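Local structure of Fe-regulated protein B (4AIP) at residues S94-G99 and F106-G111. The protein probably carries iron across the meningococcal outer membrane as a TonB-dependent transporter, a plugged beta-barrel. Sequence-based numbering, arbitrary orientation.
Sequences SIDFGG and FLTLRG
The carbonyl oxygen of S94 is gripped by two donors: R110 N at 3.1 Å, lying in the carbonyl plane on a lone pair, and a bound water 2.7 Å from S94 O. That water also accepts from G111 N and hydrogen-bonds to T108 OG1, so it links the turn after 107-109 to T108 of that strand and to S94, just before strand 95-97. Further along, D96 and T108 form an antiparallel hydrogen-bonded pair, D96 N to T108 O at 3.0 Å and T108 N to D96 O at 2.9 Å. G98 N to F106 O, at 2.7 Å, continues the ladder past the last strand residue. An interstrand angle of 164° and four CA-H...O contacts fit a regular beta hairpin. On the face of I95, F97, L107 and L109 the packing is apolar. L107 has CG anti to its own N (chi1 178°), which brings CD1 alongside the F97 ring, 3.6 Å from F97 CE2 and obliquely placed; the same methyl also reaches I95 CG2. L109 CD1 meets I95 CG1 at 3.9 Å, and at the end of this face S94 OG, bonded to K151 NZ, lies 3.6 Å from L109 CD1. The other face is polar: D96 OD2 and T108 OG1 both hydrogen-bond to S720 OG. This buried hairpin belongs to the plug domain inside the barrel. V149 of strand 144-151 covers I95 and L109, helix 85-88 packs on F97, and R110 reaches out to the barrel, with a salt bridge to E538 of strand 532-544 and a cation-pi contact with F555 of strand 548-563.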
loop_
_atom_site.group_PDB
_atom_site.type_symbol
_atom_site.label_atom_id
_atom_site.label_comp_id
_atom_site.label_asym_id
_atom_site.label_seq_id
_atom_site.Cartn_x
_atom_site.Cartn_y
_atom_site.Cartn_z
ATOM N N SER B 94 31.584 20.832 9.367
ATOM C CA SER B 94 30.707 21.911 9.876
ATOM C C SER B 94 29.243 21.459 9.946
ATOM O O SER B 94 28.375 22.189 10.468
ATOM C CB SER B 94 30.800 23.164 8.979
ATOM O OG SER B 94 30.529 22.822 7.612
ATOM N N ILE B 95 28.945 20.290 9.389
ATOM C CA ILE B 95 27.562 19.759 9.431
ATOM C C ILE B 95 27.404 18.667 10.435
ATOM O O ILE B 95 28.202 17.751 10.451
ATOM C CB ILE B 95 27.126 19.211 8.066
ATOM C CG1 ILE B 95 27.613 20.153 6.972
ATOM C CG2 ILE B 95 25.578 19.030 8.030
ATOM C CD1 ILE B 95 26.773 20.154 5.676
ATOM N N ASP B 96 26.334 18.715 11.234
ATOM C CA ASP B 96 26.213 17.701 12.327
ATOM C C ASP B 96 24.768 17.363 12.473
ATOM O O ASP B 96 23.916 18.243 12.422
ATOM C CB ASP B 96 26.807 18.241 13.666
ATOM C CG ASP B 96 26.946 17.169 14.752
ATOM O OD1 ASP B 96 27.831 16.300 14.609
ATOM O OD2 ASP B 96 26.199 17.238 15.766
ATOM N N PHE B 97 24.483 16.069 12.620
ATOM C CA PHE B 97 23.104 15.592 12.684
ATOM C C PHE B 97 22.850 14.936 14.017
ATOM O O PHE B 97 23.623 14.123 14.436
ATOM C CB PHE B 97 22.900 14.525 11.657
ATOM C CG PHE B 97 22.955 15.002 10.265
ATOM C CD1 PHE B 97 24.201 15.190 9.636
ATOM C CD2 PHE B 97 21.757 15.209 9.540
ATOM C CE1 PHE B 97 24.260 15.600 8.296
ATOM C CE2 PHE B 97 21.787 15.607 8.210
ATOM C CZ PHE B 97 23.042 15.821 7.578
ATOM N N GLY B 98 21.748 15.248 14.680
ATOM C CA GLY B 98 21.436 14.475 15.866
ATOM C C GLY B 98 21.186 12.993 15.591
ATOM O O GLY B 98 21.114 12.529 14.456
ATOM N N GLY B 99 21.002 12.249 16.659
ATOM C CA GLY B 99 20.672 10.858 16.554
ATOM C C GLY B 99 19.196 10.528 16.311
ATOM O O GLY B 99 18.288 11.397 16.523
ATOM N N PHE B 106 18.057 16.408 14.259
ATOM C CA PHE B 106 18.299 17.836 14.055
ATOM C C PHE B 106 19.567 18.039 13.205
ATOM O O PHE B 106 20.512 17.215 13.289
ATOM C CB PHE B 106 18.490 18.499 15.394
ATOM C CG PHE B 106 17.319 18.360 16.282
ATOM C CD1 PHE B 106 16.281 19.270 16.179
ATOM C CD2 PHE B 106 17.256 17.326 17.235
ATOM C CE1 PHE B 106 15.146 19.158 16.983
ATOM C CE2 PHE B 106 16.151 17.221 18.068
ATOM C CZ PHE B 106 15.068 18.134 17.920
ATOM N N LEU B 107 19.609 19.089 12.414
ATOM C CA LEU B 107 20.819 19.383 11.703
ATOM C C LEU B 107 21.374 20.741 12.220
ATOM O O LEU B 107 20.612 21.662 12.628
ATOM C CB LEU B 107 20.508 19.440 10.204
ATOM C CG LEU B 107 21.686 19.805 9.274
ATOM C CD1 LEU B 107 21.544 19.175 7.908
ATOM C CD2 LEU B 107 21.998 21.366 9.133
ATOM N N THR B 108 22.693 20.848 12.253
ATOM C CA THR B 108 23.358 22.112 12.571
ATOM C C THR B 108 24.412 22.323 11.532
ATOM O O THR B 108 25.023 21.362 11.066
ATOM C CB THR B 108 24.007 22.146 13.947
ATOM O OG1 THR B 108 24.975 21.104 13.992
ATOM C CG2 THR B 108 22.976 21.916 14.986
ATOM N N LEU B 109 24.585 23.599 11.172
ATOM C CA LEU B 109 25.663 24.065 10.308
ATOM C C LEU B 109 26.370 25.210 11.087
ATOM O O LEU B 109 25.725 26.183 11.581
ATOM C CB LEU B 109 25.104 24.541 8.973
ATOM C CG LEU B 109 26.151 24.997 7.942
ATOM C CD1 LEU B 109 27.152 23.923 7.603
ATOM C CD2 LEU B 109 25.469 25.452 6.628
ATOM N N ARG B 110 27.692 25.061 11.237
ATOM C CA ARG B 110 28.559 25.921 12.102
ATOM C C ARG B 110 27.808 26.096 13.374
ATOM O O ARG B 110 27.611 27.230 13.821
ATOM C CB ARG B 110 28.797 27.285 11.460
ATOM C CG ARG B 110 29.479 27.279 10.128
ATOM C CD ARG B 110 29.702 28.686 9.606
ATOM N NE ARG B 110 30.694 28.710 8.507
ATOM C CZ ARG B 110 30.820 29.713 7.637
ATOM N NH1 ARG B 110 30.036 30.815 7.739
ATOM N NH2 ARG B 110 31.722 29.623 6.677
ATOM N N GLY B 111 27.240 25.023 13.896
ATOM C CA GLY B 111 26.585 25.113 15.216
ATOM C C GLY B 111 25.164 25.687 15.239
ATOM O O GLY B 111 24.487 25.697 16.307
HETATM O O HOH W 1 27.233 22.171 12.966
#